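Local coordinates for myosin IE heavy chain (Dictyostelium discoideum, PDB 1LKX), which is a single-headed myosin motor whose ATPase is activated by actin and which may move membranes relative to actin filaments, at residues A225-K230 and I276-F281; T280-A285 and K295-K300; N635-L640 and F686-K691. All blocks are in the same frame, centred on the assembly; numbering follows the deposited sequence.

Interaction 1 of 3, residues A225-K230 and I276-F281; sequences AYEYLK and IGNITF
The ring of Y228 has the backbone of G277 lying over one face, with CA 3.4 Å from the ring centroid and 21° off the ring normal: a CH-pi contact, displaced toward the rim on the CE2 and CZ side. The carbonyl carbon of I276 approaches the same ring obliquely, and I276 CG2 lies 4.0 Å from Y228 OH. The ring of Y226 is met more loosely by the amide end of N278, the two planes being 28° apart. A side chain on G277 would point at the Y228 ring and would probably collide with it. The bare backbone is presented by a type I turn, I276 to I279, closed by a bond from I279 N to I276 O of 3.1 Å. Across the contact, Y226 is the N-cap residue of helix 227-231, and the amide of N278 sits against this helix start, beside E227. Y228 has its CG anti to the carbonyl carbon (chi1 -70°), which swings the ring so that a face meets G277. Its hydroxyl is hydrogen-bonded to OD2 of D350 on helix 342-372, which ties down the far end of the ring. An alanine at Y228 would remove the ring face under G277 and the partner of D350, and would probably loosen the seating of the turn on helix 227-231. The contact thus packs a short helix against the turn leaving helix 260-276; helix 342-372 receives Y228 and I276, while helix 299-309 touches I276, N278 and I279.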
ATOM      1  N   ALA A 225     -15.546  26.228  -6.847  1.00 56.84           N
ATOM      2  CA  ALA A 225     -14.921  27.318  -7.588  1.00 55.27           C
ATOM      3  C   ALA A 225     -13.732  26.880  -8.446  1.00 53.74           C
ATOM      4  O   ALA A 225     -13.194  27.665  -9.223  1.00 52.97           O
ATOM      5  CB  ALA A 225     -14.490  28.413  -6.617  1.00 55.40           C
ATOM      6  N   TYR A 226     -13.320  25.630  -8.313  1.00 52.61           N
ATOM      7  CA  TYR A 226     -12.190  25.154  -9.089  1.00 52.33           C
ATOM      8  C   TYR A 226     -12.526  23.985  -9.999  1.00 51.89           C
ATOM      9  O   TYR A 226     -13.197  23.033  -9.601  1.00 51.57           O
ATOM     10  CB  TYR A 226     -11.032  24.816  -8.149  1.00 52.12           C
ATOM     11  CG  TYR A 226     -10.662  26.005  -7.303  1.00 51.19           C
ATOM     12  CD1 TYR A 226     -11.430  26.358  -6.200  1.00 50.45           C
ATOM     13  CD2 TYR A 226      -9.616  26.841  -7.671  1.00 51.72           C
ATOM     14  CE1 TYR A 226     -11.175  27.521  -5.492  1.00 52.08           C
ATOM     15  CE2 TYR A 226      -9.350  28.010  -6.970  1.00 51.89           C
ATOM     16  CZ  TYR A 226     -10.137  28.347  -5.883  1.00 52.57           C
ATOM     17  OH  TYR A 226      -9.916  29.526  -5.210  1.00 53.81           O
ATOM     18  N   GLU A 227     -12.052  24.088 -11.237  1.00 51.62           N
ATOM     19  CA  GLU A 227     -12.276  23.088 -12.269  1.00 52.10           C
ATOM     20  C   GLU A 227     -11.954  21.656 -11.837  1.00 51.07           C
ATOM     21  O   GLU A 227     -12.841  20.802 -11.757  1.00 49.56           O
ATOM     22  CB  GLU A 227     -11.458  23.449 -13.503  1.00 54.05           C
ATOM     23  CG  GLU A 227     -11.599  22.462 -14.640  1.00 59.15           C
ATOM     24  CD  GLU A 227     -13.052  22.073 -14.884  1.00 61.76           C
ATOM     25  OE1 GLU A 227     -13.924  22.972 -14.803  1.00 62.43           O
ATOM     26  OE2 GLU A 227     -13.315  20.876 -15.162  1.00 62.68           O
ATOM     27  N   TYR A 228     -10.683  21.399 -11.567  1.00 49.92           N
ATOM     28  CA  TYR A 228     -10.265  20.079 -11.153  1.00 49.41           C
ATOM     29  C   TYR A 228     -11.161  19.496 -10.065  1.00 50.02           C
ATOM     30  O   TYR A 228     -11.568  18.339 -10.156  1.00 51.71           O
ATOM     31  CB  TYR A 228      -8.815  20.104 -10.670  1.00 47.84           C
ATOM     32  CG  TYR A 228      -7.799  20.339 -11.763  1.00 46.30           C
ATOM     33  CD1 TYR A 228      -8.033  19.900 -13.068  1.00 46.52           C
ATOM     34  CD2 TYR A 228      -6.581  20.951 -11.481  1.00 45.12           C
ATOM     35  CE1 TYR A 228      -7.071  20.070 -14.063  1.00 46.56           C
ATOM     36  CE2 TYR A 228      -5.619  21.122 -12.457  1.00 45.50           C
ATOM     37  CZ  TYR A 228      -5.865  20.680 -13.748  1.00 46.60           C
ATOM     38  OH  TYR A 228      -4.908  20.854 -14.723  1.00 47.67           O
ATOM     39  N   LEU A 229     -11.481  20.284  -9.045  1.00 49.55           N
ATOM     40  CA  LEU A 229     -12.327  19.789  -7.965  1.00 49.87           C
ATOM     41  C   LEU A 229     -13.802  19.656  -8.345  1.00 50.71           C
ATOM     42  O   LEU A 229     -14.499  18.754  -7.888  1.00 51.77           O
ATOM     43  CB  LEU A 229     -12.206  20.692  -6.742  1.00 48.39           C
ATOM     44  CG  LEU A 229     -10.802  20.860  -6.164  1.00 47.39           C
ATOM     45  CD1 LEU A 229     -10.886  21.599  -4.843  1.00 47.09           C
ATOM     46  CD2 LEU A 229     -10.161  19.506  -5.967  1.00 46.12           C
ATOM     47  N   LYS A 230     -14.279  20.555  -9.185  1.00 51.15           N
ATOM     48  CA  LYS A 230     -15.671  20.528  -9.591  1.00 51.61           C
ATOM     49  C   LYS A 230     -16.049  19.304 -10.426  1.00 51.84           C
ATOM     50  O   LYS A 230     -17.132  18.770 -10.268  1.00 51.36           O
ATOM     51  CB  LYS A 230     -15.981  21.804 -10.372  1.00 53.12           C
ATOM     52  CG  LYS A 230     -17.449  22.039 -10.655  1.00 53.71           C
ATOM     53  CD  LYS A 230     -17.627  23.213 -11.596  1.00 55.02           C
ATOM     54  CE  LYS A 230     -19.076  23.660 -11.635  1.00 57.42           C
ATOM     55  NZ  LYS A 230     -19.528  24.224 -10.317  1.00 59.05           N
ATOM     56  N   ILE A 276      -4.083  26.479 -12.110  1.00 45.72           N
ATOM     57  CA  ILE A 276      -3.774  25.870 -13.398  1.00 46.97           C
ATOM     58  C   ILE A 276      -5.010  25.170 -13.962  1.00 47.72           C
ATOM     59  O   ILE A 276      -5.281  25.212 -15.159  1.00 47.12           O
ATOM     60  CB  ILE A 276      -2.640  24.825 -13.268  1.00 47.15           C
ATOM     61  CG1 ILE A 276      -1.332  25.513 -12.875  1.00 47.12           C
ATOM     62  CG2 ILE A 276      -2.467  24.077 -14.577  1.00 46.43           C
ATOM     63  CD1 ILE A 276      -0.167  24.554 -12.653  1.00 46.95           C
ATOM     64  N   GLY A 277      -5.765  24.531 -13.081  1.00 48.88           N
ATOM     65  CA  GLY A 277      -6.952  23.823 -13.513  1.00 51.20           C
ATOM     66  C   GLY A 277      -8.045  24.688 -14.101  1.00 53.04           C
ATOM     67  O   GLY A 277      -8.954  24.189 -14.769  1.00 52.46           O
ATOM     68  N   ASN A 278      -7.964  25.990 -13.861  1.00 54.71           N
ATOM     69  CA  ASN A 278      -8.978  26.888 -14.375  1.00 56.60           C
ATOM     70  C   ASN A 278      -8.552  27.616 -15.637  1.00 58.14           C
ATOM     71  O   ASN A 278      -9.263  28.490 -16.128  1.00 58.36           O
ATOM     72  CB  ASN A 278      -9.381  27.882 -13.291  1.00 56.45           C
ATOM     73  CG  ASN A 278     -10.134  27.221 -12.159  1.00 56.67           C
ATOM     74  OD1 ASN A 278     -10.610  27.885 -11.238  1.00 56.38           O
ATOM     75  ND2 ASN A 278     -10.248  25.901 -12.222  1.00 58.10           N
ATOM     76  N   ILE A 279      -7.396  27.252 -16.174  1.00 60.03           N
ATOM     77  CA  ILE A 279      -6.929  27.891 -17.393  1.00 62.20           C
ATOM     78  C   ILE A 279      -7.669  27.328 -18.595  1.00 63.97           C
ATOM     79  O   ILE A 279      -7.610  26.133 -18.870  1.00 64.11           O
ATOM     80  CB  ILE A 279      -5.427  27.677 -17.605  1.00 61.79           C
ATOM     81  CG1 ILE A 279      -4.635  28.487 -16.581  1.00 61.40           C
ATOM     82  CG2 ILE A 279      -5.047  28.069 -19.020  1.00 61.68           C
ATOM     83  CD1 ILE A 279      -3.146  28.385 -16.765  1.00 60.90           C
ATOM     84  N   THR A 280      -8.376  28.197 -19.303  1.00 66.01           N
ATOM     85  CA  THR A 280      -9.115  27.795 -20.485  1.00 68.71           C
ATOM     86  C   THR A 280      -8.341  28.238 -21.725  1.00 70.31           C
ATOM     87  O   THR A 280      -7.484  29.112 -21.648  1.00 69.59           O
ATOM     88  CB  THR A 280     -10.527  28.421 -20.493  1.00 68.93           C
ATOM     89  OG1 THR A 280     -10.428  29.842 -20.357  1.00 69.67           O
ATOM     90  CG2 THR A 280     -11.353  27.873 -19.348  1.00 68.74           C
ATOM     91  N   PHE A 281      -8.642  27.631 -22.865  1.00 73.02           N
ATOM     92  CA  PHE A 281      -7.955  27.968 -24.101  1.00 75.90           C
ATOM     93  C   PHE A 281      -8.900  28.412 -25.212  1.00 78.88           C
ATOM     94  O   PHE A 281     -10.015  27.906 -25.346  1.00 78.86           O
ATOM     95  CB  PHE A 281      -7.129  26.776 -24.564  1.00 74.39           C
ATOM     96  CG  PHE A 281      -6.034  26.402 -23.616  1.00 73.79           C
ATOM     97  CD1 PHE A 281      -4.951  27.242 -23.424  1.00 74.04           C
ATOM     98  CD2 PHE A 281      -6.080  25.203 -22.922  1.00 74.02           C
ATOM     99  CE1 PHE A 281      -3.924  26.893 -22.554  1.00 74.11           C
ATOM    100  CE2 PHE A 281      -5.060  24.846 -22.051  1.00 74.15           C
ATOM    101  CZ  PHE A 281      -3.980  25.694 -21.867  1.00 73.83           C
TER

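Interaction 2 of 3, residues T280-A285 and K295-K300; sequences TFAEAA and KVSDTK
A two-stranded antiparallel hairpin, strands 281-284 and 293-296, is joined here close to its open end, and its side chains sort onto two faces. F281 and V296 form a non-hydrogen-bonded pair and point to the same face, crossing obliquely, with F281 CE1 4.1 Å from V296 CG2. F281 has CG anti to the carbonyl carbon (chi1 -64°), which brings the ring to that branch of V296, and K295 O sits at the ring edge. This apolar face is turned to helices 313-321 and 342-372: F281 rests on L320, A345 and R349, and V296 on S317. A282 and K295 make up the next, hydrogen-bonded pair and start toward the other face. Farther along, A284 points toward the other strand, its CB 3.8 Å from K295 CB, while the lysine chain, bent at chi2 and chi3, carries NZ off to a hydrogen bond with S317 OG. The backbone of the A282-K295 pair is tied both ways, A282 N to K295 O and K295 N to A282 O, the latter 2.7 Å long and in the carbonyl plane. Past the last pair the two chain segments stay linked through T280, whose carbonyl O accepts a hydrogen bond from S297 N at 2.9 Å, the donor standing above the carbonyl plane. D298 is the N-cap of helix 299-309, its OD2 capping S301 N. T280 reaches this cap because its OG1 stands between the backbone N and the carbonyl carbon (chi1 55°), where it accepts a hydrogen bond from D298 N at 2.9 Å.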
ATOM      1  N   THR A 280      -8.376  28.197 -19.303  1.00 66.01           N
ATOM      2  CA  THR A 280      -9.115  27.795 -20.485  1.00 68.71           C
ATOM      3  C   THR A 280      -8.341  28.238 -21.725  1.00 70.31           C
ATOM      4  O   THR A 280      -7.484  29.112 -21.648  1.00 69.59           O
ATOM      5  CB  THR A 280     -10.527  28.421 -20.493  1.00 68.93           C
ATOM      6  OG1 THR A 280     -10.428  29.842 -20.357  1.00 69.67           O
ATOM      7  CG2 THR A 280     -11.353  27.873 -19.348  1.00 68.74           C
ATOM      8  N   PHE A 281      -8.642  27.631 -22.865  1.00 73.02           N
ATOM      9  CA  PHE A 281      -7.955  27.968 -24.101  1.00 75.90           C
ATOM     10  C   PHE A 281      -8.900  28.412 -25.212  1.00 78.88           C
ATOM     11  O   PHE A 281     -10.015  27.906 -25.346  1.00 78.86           O
ATOM     12  CB  PHE A 281      -7.129  26.776 -24.564  1.00 74.39           C
ATOM     13  CG  PHE A 281      -6.034  26.402 -23.616  1.00 73.79           C
ATOM     14  CD1 PHE A 281      -4.951  27.242 -23.424  1.00 74.04           C
ATOM     15  CD2 PHE A 281      -6.080  25.203 -22.922  1.00 74.02           C
ATOM     16  CE1 PHE A 281      -3.924  26.893 -22.554  1.00 74.11           C
ATOM     17  CE2 PHE A 281      -5.060  24.846 -22.051  1.00 74.15           C
ATOM     18  CZ  PHE A 281      -3.980  25.694 -21.867  1.00 73.83           C
ATOM     19  N   ALA A 282      -8.437  29.365 -26.012  1.00 82.49           N
ATOM     20  CA  ALA A 282      -9.229  29.898 -27.105  1.00 86.27           C
ATOM     21  C   ALA A 282      -8.510  29.790 -28.441  1.00 89.06           C
ATOM     22  O   ALA A 282      -7.276  29.746 -28.502  1.00 89.18           O
ATOM     23  CB  ALA A 282      -9.583  31.349 -26.826  1.00 86.37           C
ATOM     24  N   GLU A 283      -9.303  29.752 -29.508  1.00 92.81           N
ATOM     25  CA  GLU A 283      -8.782  29.661 -30.864  1.00 97.01           C
ATOM     26  C   GLU A 283      -8.126  30.996 -31.202  1.00 99.28           C
ATOM     27  O   GLU A 283      -8.808  31.970 -31.528  1.00 99.02           O
ATOM     28  CB  GLU A 283      -9.926  29.381 -31.844  1.00 97.55           C
ATOM     29  CG  GLU A 283      -9.483  28.953 -33.239  1.00 98.80           C
ATOM     30  CD  GLU A 283      -9.057  27.493 -33.299  1.00 99.17           C
ATOM     31  OE1 GLU A 283      -9.888  26.623 -32.964  1.00 98.52           O
ATOM     32  OE2 GLU A 283      -7.897  27.218 -33.683  1.00 99.79           O
ATOM     33  N   ALA A 284      -6.800  31.038 -31.113  1.00102.53           N
ATOM     34  CA  ALA A 284      -6.057  32.259 -31.396  1.00105.75           C
ATOM     35  C   ALA A 284      -6.042  32.570 -32.890  1.00107.97           C
ATOM     36  O   ALA A 284      -4.977  32.595 -33.520  1.00108.65           O
ATOM     37  CB  ALA A 284      -4.628  32.136 -30.861  1.00105.93           C
ATOM     38  N   ALA A 285      -7.227  32.799 -33.452  1.00109.91           N
ATOM     39  CA  ALA A 285      -7.350  33.121 -34.869  1.00111.68           C
ATOM     40  C   ALA A 285      -6.550  34.399 -35.122  1.00112.53           C
ATOM     41  O   ALA A 285      -7.099  35.504 -35.120  1.00112.22           O
ATOM     42  CB  ALA A 285      -8.823  33.322 -35.243  1.00111.26           C
ATOM     43  N   LYS A 295      -4.800  30.314 -27.676  1.00 84.93           N
ATOM     44  CA  LYS A 295      -4.387  31.211 -26.610  1.00 84.80           C
ATOM     45  C   LYS A 295      -5.227  31.051 -25.348  1.00 84.15           C
ATOM     46  O   LYS A 295      -6.331  30.517 -25.389  1.00 84.73           O
ATOM     47  CB  LYS A 295      -4.430  32.664 -27.098  1.00 85.51           C
ATOM     48  CG  LYS A 295      -4.008  33.698 -26.048  1.00 87.63           C
ATOM     49  CD  LYS A 295      -2.741  33.288 -25.272  1.00 88.53           C
ATOM     50  CE  LYS A 295      -1.524  33.107 -26.179  1.00 89.17           C
ATOM     51  NZ  LYS A 295      -0.311  32.674 -25.416  1.00 88.80           N
ATOM     52  N   VAL A 296      -4.686  31.512 -24.226  1.00 82.52           N
ATOM     53  CA  VAL A 296      -5.364  31.431 -22.941  1.00 80.73           C
ATOM     54  C   VAL A 296      -6.532  32.404 -22.857  1.00 80.14           C
ATOM     55  O   VAL A 296      -6.407  33.567 -23.229  1.00 79.25           O
ATOM     56  CB  VAL A 296      -4.392  31.745 -21.800  1.00 80.43           C
ATOM     57  CG1 VAL A 296      -5.086  31.547 -20.463  1.00 79.46           C
ATOM     58  CG2 VAL A 296      -3.159  30.867 -21.917  1.00 80.11           C
ATOM     59  N   SER A 297      -7.665  31.920 -22.358  1.00 79.85           N
ATOM     60  CA  SER A 297      -8.860  32.746 -22.211  1.00 79.60           C
ATOM     61  C   SER A 297      -8.923  33.298 -20.798  1.00 79.29           C
ATOM     62  O   SER A 297      -8.775  34.502 -20.582  1.00 79.85           O
ATOM     63  CB  SER A 297     -10.118  31.924 -22.479  1.00 79.61           C
ATOM     64  OG  SER A 297     -10.057  31.293 -23.740  1.00 81.99           O
ATOM     65  N   ASP A 298      -9.152  32.405 -19.839  1.00 78.33           N
ATOM     66  CA  ASP A 298      -9.232  32.776 -18.431  1.00 76.95           C
ATOM     67  C   ASP A 298      -7.858  33.226 -17.966  1.00 75.46           C
ATOM     68  O   ASP A 298      -7.239  32.606 -17.105  1.00 75.04           O
ATOM     69  CB  ASP A 298      -9.703  31.581 -17.602  1.00 78.88           C
ATOM     70  CG  ASP A 298      -9.881  31.920 -16.131  1.00 80.28           C
ATOM     71  OD1 ASP A 298     -10.435  31.079 -15.385  1.00 80.61           O
ATOM     72  OD2 ASP A 298      -9.463  33.023 -15.720  1.00 80.80           O
ATOM     73  N   THR A 299      -7.402  34.323 -18.554  1.00 73.94           N
ATOM     74  CA  THR A 299      -6.099  34.890 -18.266  1.00 72.52           C
ATOM     75  C   THR A 299      -5.816  35.148 -16.792  1.00 71.49           C
ATOM     76  O   THR A 299      -4.721  34.859 -16.309  1.00 72.10           O
ATOM     77  CB  THR A 299      -5.908  36.196 -19.044  1.00 72.57           C
ATOM     78  OG1 THR A 299      -6.934  37.123 -18.676  1.00 72.33           O
ATOM     79  CG2 THR A 299      -5.990  35.934 -20.533  1.00 72.52           C
ATOM     80  N   LYS A 300      -6.790  35.687 -16.071  1.00 69.98           N
ATOM     81  CA  LYS A 300      -6.572  35.973 -14.660  1.00 68.90           C
ATOM     82  C   LYS A 300      -6.105  34.729 -13.890  1.00 67.60           C
ATOM     83  O   LYS A 300      -5.294  34.830 -12.965  1.00 68.07           O
ATOM     84  CB  LYS A 300      -7.843  36.574 -14.037  1.00 69.43           C
ATOM     85  CG  LYS A 300      -9.012  35.619 -13.866  1.00 70.51           C
ATOM     86  CD  LYS A 300      -8.963  34.917 -12.516  1.00 70.44           C
ATOM     87  CE  LYS A 300     -10.199  34.065 -12.289  1.00 69.51           C
ATOM     88  NZ  LYS A 300     -10.207  33.515 -10.918  1.00 69.02           N
TER

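Interaction 3 of 3, residues N635-L640 and F686-K691; sequences NRYKML and FYFEEK
Probably part of the converter, the module at the C-terminal end of the myosin motor that passes movement to the lever arm, this contact sets the loop after helix 631-634 against the end of helix 683-689. Its polar half is organised round the carboxylate of E689, whose two oxygens are shared between R636 and Y637. E689 OE1 forms a salt bridge with R636 NH2, meeting the guanidinium at its edge, although the position of that nitrogen is less certain in the model. The guanidinium and carboxylate planes are turned 44° apart, so the two groups do not lie flat against each other. OE2 takes a weak hydrogen bond from the Y637 hydroxyl OH, with the ring and carboxylate planes 53° apart; R636 NH2 also comes close to OE2, so the split between the oxygens is not sharp. With one cationic and one hydroxyl donor at hand, the carboxylate is likely to stay ionised. R636 comes back to this point because its chain, with CG anti to the backbone N (chi1 166°), bends at chi2; this brings NE 4.1 Å above the plane of the Y637 ring, near its rim. The tyrosine ring stacks with that of F633 and turns an edge to the helix backbone, where F688 C and E689 N lie in its plane. Y637 and F688 cross at about a right angle, the tyrosine CE2 and CD2 atoms resting on F688 CB, and Y637 CD2 approaching the phenylalanine ring at its edge. Beyond this, L640 continues the apolar side, touching F688 and the aliphatic part of K691, and H663 adds to the packing on both L640 and K691. L640 CD2 lies 4.1 Å from F688 CD2 and 3.9 Å from K691 CD.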
ATOM      1  N   ASN A 635      22.709 -27.022  21.425  1.00110.51           N
ATOM      2  CA  ASN A 635      23.301 -25.880  22.117  1.00110.06           C
ATOM      3  C   ASN A 635      22.258 -24.934  22.726  1.00109.83           C
ATOM      4  O   ASN A 635      22.422 -23.713  22.687  1.00109.63           O
ATOM      5  CB  ASN A 635      24.189 -25.096  21.140  1.00110.20           C
ATOM      6  CG  ASN A 635      25.379 -25.904  20.648  1.00110.34           C
ATOM      7  OD1 ASN A 635      26.395 -26.019  21.339  1.00110.41           O
ATOM      8  ND2 ASN A 635      25.256 -26.474  19.451  1.00109.76           N
ATOM      9  N   ARG A 636      21.191 -25.494  23.290  1.00109.34           N
ATOM     10  CA  ARG A 636      20.143 -24.682  23.900  1.00109.29           C
ATOM     11  C   ARG A 636      19.288 -25.439  24.917  1.00109.55           C
ATOM     12  O   ARG A 636      18.978 -24.915  25.993  1.00109.48           O
ATOM     13  CB  ARG A 636      19.247 -24.083  22.814  1.00108.98           C
ATOM     14  CG  ARG A 636      17.940 -23.494  23.328  1.00108.88           C
ATOM     15  CD  ARG A 636      18.126 -22.668  24.596  1.00108.21           C
ATOM     16  NE  ARG A 636      16.876 -22.039  25.008  1.00108.26           N
ATOM     17  CZ  ARG A 636      16.331 -20.997  24.386  1.00108.52           C
ATOM     18  NH1 ARG A 636      16.929 -20.466  23.327  1.00108.50           N
ATOM     19  NH2 ARG A 636      15.189 -20.483  24.821  1.00107.72           N
ATOM     20  N   TYR A 637      18.895 -26.662  24.578  1.00109.47           N
ATOM     21  CA  TYR A 637      18.086 -27.460  25.491  1.00109.65           C
ATOM     22  C   TYR A 637      18.855 -28.666  26.023  1.00110.47           C
ATOM     23  O   TYR A 637      18.499 -29.809  25.725  1.00110.93           O
ATOM     24  CB  TYR A 637      16.807 -27.942  24.801  1.00108.46           C
ATOM     25  CG  TYR A 637      15.813 -26.846  24.487  1.00107.38           C
ATOM     26  CD1 TYR A 637      15.909 -26.098  23.312  1.00106.35           C
ATOM     27  CD2 TYR A 637      14.773 -26.557  25.370  1.00106.47           C
ATOM     28  CE1 TYR A 637      14.988 -25.092  23.025  1.00105.14           C
ATOM     29  CE2 TYR A 637      13.852 -25.554  25.094  1.00105.36           C
ATOM     30  CZ  TYR A 637      13.965 -24.829  23.925  1.00104.92           C
ATOM     31  OH  TYR A 637      13.049 -23.845  23.664  1.00104.23           O
ATOM     32  N   LYS A 638      19.900 -28.409  26.814  1.00110.61           N
ATOM     33  CA  LYS A 638      20.722 -29.476  27.394  1.00110.26           C
ATOM     34  C   LYS A 638      20.471 -29.662  28.887  1.00110.41           C
ATOM     35  O   LYS A 638      20.326 -30.787  29.367  1.00109.85           O
ATOM     36  CB  LYS A 638      22.206 -29.186  27.156  1.00109.35           C
ATOM     37  CG  LYS A 638      22.592 -29.198  25.688  1.00108.63           C
ATOM     38  CD  LYS A 638      24.071 -28.925  25.479  1.00107.98           C
ATOM     39  CE  LYS A 638      24.457 -27.524  25.923  1.00107.44           C
ATOM     40  NZ  LYS A 638      25.888 -27.237  25.616  1.00107.07           N
ATOM     41  N   MET A 639      20.421 -28.550  29.614  1.00111.05           N
ATOM     42  CA  MET A 639      20.182 -28.572  31.054  1.00111.88           C
ATOM     43  C   MET A 639      19.028 -29.499  31.436  1.00112.11           C
ATOM     44  O   MET A 639      19.143 -30.307  32.359  1.00111.53           O
ATOM     45  CB  MET A 639      19.906 -27.150  31.561  1.00111.80           C
ATOM     46  CG  MET A 639      19.373 -26.191  30.502  1.00112.17           C
ATOM     47  SD  MET A 639      20.606 -25.782  29.229  1.00112.76           S
ATOM     48  CE  MET A 639      21.371 -24.298  29.933  1.00112.06           C
ATOM     49  N   LEU A 640      17.917 -29.376  30.720  1.00112.96           N
ATOM     50  CA  LEU A 640      16.748 -30.206  30.975  1.00113.71           C
ATOM     51  C   LEU A 640      17.166 -31.655  30.785  1.00113.78           C
ATOM     52  O   LEU A 640      16.860 -32.526  31.601  1.00113.70           O
ATOM     53  CB  LEU A 640      15.626 -29.881  29.978  1.00114.42           C
ATOM     54  CG  LEU A 640      15.215 -28.434  29.681  1.00114.66           C
ATOM     55  CD1 LEU A 640      16.302 -27.718  28.883  1.00114.62           C
ATOM     56  CD2 LEU A 640      13.912 -28.446  28.888  1.00114.87           C
ATOM     57  N   PHE A 686       6.119 -25.018  24.512  1.00 97.05           N
ATOM     58  CA  PHE A 686       6.113 -24.011  25.573  1.00 98.53           C
ATOM     59  C   PHE A 686       6.713 -24.674  26.808  1.00 99.79           C
ATOM     60  O   PHE A 686       7.399 -24.039  27.610  1.00 99.71           O
ATOM     61  CB  PHE A 686       4.680 -23.579  25.893  1.00 98.68           C
ATOM     62  CG  PHE A 686       4.126 -22.545  24.958  1.00 98.86           C
ATOM     63  CD1 PHE A 686       4.564 -21.224  25.022  1.00 98.57           C
ATOM     64  CD2 PHE A 686       3.159 -22.886  24.015  1.00 98.76           C
ATOM     65  CE1 PHE A 686       4.047 -20.258  24.166  1.00 98.20           C
ATOM     66  CE2 PHE A 686       2.636 -21.926  23.152  1.00 98.62           C
ATOM     67  CZ  PHE A 686       3.081 -20.609  23.229  1.00 98.43           C
ATOM     68  N   TYR A 687       6.420 -25.964  26.941  1.00101.22           N
ATOM     69  CA  TYR A 687       6.896 -26.805  28.030  1.00102.47           C
ATOM     70  C   TYR A 687       8.393 -26.588  28.253  1.00102.83           C
ATOM     71  O   TYR A 687       8.815 -26.079  29.294  1.00102.97           O
ATOM     72  CB  TYR A 687       6.639 -28.265  27.659  1.00103.75           C
ATOM     73  CG  TYR A 687       6.931 -29.284  28.738  1.00105.69           C
ATOM     74  CD1 TYR A 687       5.958 -29.642  29.673  1.00106.45           C
ATOM     75  CD2 TYR A 687       8.165 -29.930  28.793  1.00106.50           C
ATOM     76  CE1 TYR A 687       6.206 -30.625  30.633  1.00107.45           C
ATOM     77  CE2 TYR A 687       8.425 -30.912  29.746  1.00107.51           C
ATOM     78  CZ  TYR A 687       7.442 -31.259  30.662  1.00107.91           C
ATOM     79  OH  TYR A 687       7.695 -32.253  31.588  1.00108.40           O
ATOM     80  N   PHE A 688       9.184 -26.975  27.257  1.00102.53           N
ATOM     81  CA  PHE A 688      10.636 -26.851  27.306  1.00102.79           C
ATOM     82  C   PHE A 688      11.127 -25.430  27.544  1.00103.59           C
ATOM     83  O   PHE A 688      11.996 -25.195  28.385  1.00103.30           O
ATOM     84  CB  PHE A 688      11.239 -27.352  26.000  1.00102.14           C
ATOM     85  CG  PHE A 688      11.036 -28.813  25.756  1.00102.07           C
ATOM     86  CD1 PHE A 688       9.767 -29.376  25.812  1.00101.90           C
ATOM     87  CD2 PHE A 688      12.117 -29.626  25.435  1.00102.13           C
ATOM     88  CE1 PHE A 688       9.579 -30.729  25.547  1.00101.45           C
ATOM     89  CE2 PHE A 688      11.939 -30.980  25.170  1.00101.68           C
ATOM     90  CZ  PHE A 688      10.670 -31.531  25.226  1.00101.24           C
ATOM     91  N   GLU A 689      10.580 -24.489  26.783  1.00104.76           N
ATOM     92  CA  GLU A 689      10.971 -23.087  26.886  1.00106.32           C
ATOM     93  C   GLU A 689      10.569 -22.433  28.212  1.00107.02           C
ATOM     94  O   GLU A 689      11.293 -21.577  28.733  1.00107.07           O
ATOM     95  CB  GLU A 689      10.376 -22.293  25.718  1.00107.15           C
ATOM     96  CG  GLU A 689      10.889 -20.856  25.600  1.00107.89           C
ATOM     97  CD  GLU A 689      12.377 -20.781  25.282  1.00108.22           C
ATOM     98  OE1 GLU A 689      12.897 -19.655  25.124  1.00108.19           O
ATOM     99  OE2 GLU A 689      13.025 -21.849  25.192  1.00108.50           O
ATOM    100  N   GLU A 690       9.416 -22.823  28.755  1.00107.37           N
ATOM    101  CA  GLU A 690       8.969 -22.257  30.026  1.00107.24           C
ATOM    102  C   GLU A 690       9.804 -22.882  31.146  1.00107.25           C
ATOM    103  O   GLU A 690       9.611 -22.587  32.326  1.00106.91           O
ATOM    104  CB  GLU A 690       7.474 -22.528  30.248  1.00106.90           C
ATOM    105  CG  GLU A 690       6.752 -21.409  31.007  1.00105.73           C
ATOM    106  CD  GLU A 690       6.705 -20.092  30.229  1.00105.16           C
ATOM    107  OE1 GLU A 690       5.985 -20.019  29.211  1.00104.45           O
ATOM    108  OE2 GLU A 690       7.392 -19.131  30.633  1.00104.79           O
ATOM    109  N   LYS A 691      10.733 -23.752  30.750  1.00107.54           N
ATOM    110  CA  LYS A 691      11.651 -24.422  31.669  1.00107.54           C
ATOM    111  C   LYS A 691      13.083 -24.033  31.293  1.00108.11           C
ATOM    112  O   LYS A 691      13.819 -24.831  30.706  1.00107.99           O
ATOM    113  CB  LYS A 691      11.494 -25.948  31.586  1.00106.55           C
ATOM    114  CG  LYS A 691      12.536 -26.721  32.405  1.00105.33           C
ATOM    115  CD  LYS A 691      12.275 -28.223  32.429  1.00104.50           C
ATOM    116  CE  LYS A 691      11.085 -28.576  33.311  1.00104.26           C
ATOM    117  NZ  LYS A 691      10.828 -30.043  33.366  1.00103.32           N
TER

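Overall arrangement
Interactions 1 and 2 are neighbours, their centres about 13 Å apart, and share T280 and F281: the turn of the first runs directly into the hairpin of the second. I279 CG2 packs on V296 CG1 at 3.8 Å, and helix 342-372 lies against both, while helix 299-309, which touches interaction 1, begins within interaction 2. Interaction 1, partly buried, relies on a tyrosine face and bare backbone, whereas interaction 2 lies at the surface and is held chiefly by backbone hydrogen bonds. Interaction 3 stands on the other side of the chain's centre, its centre about 70 and 81 Å from theirs. Also partly buried, it alone combines a charged side-chain pair with an apolar cluster.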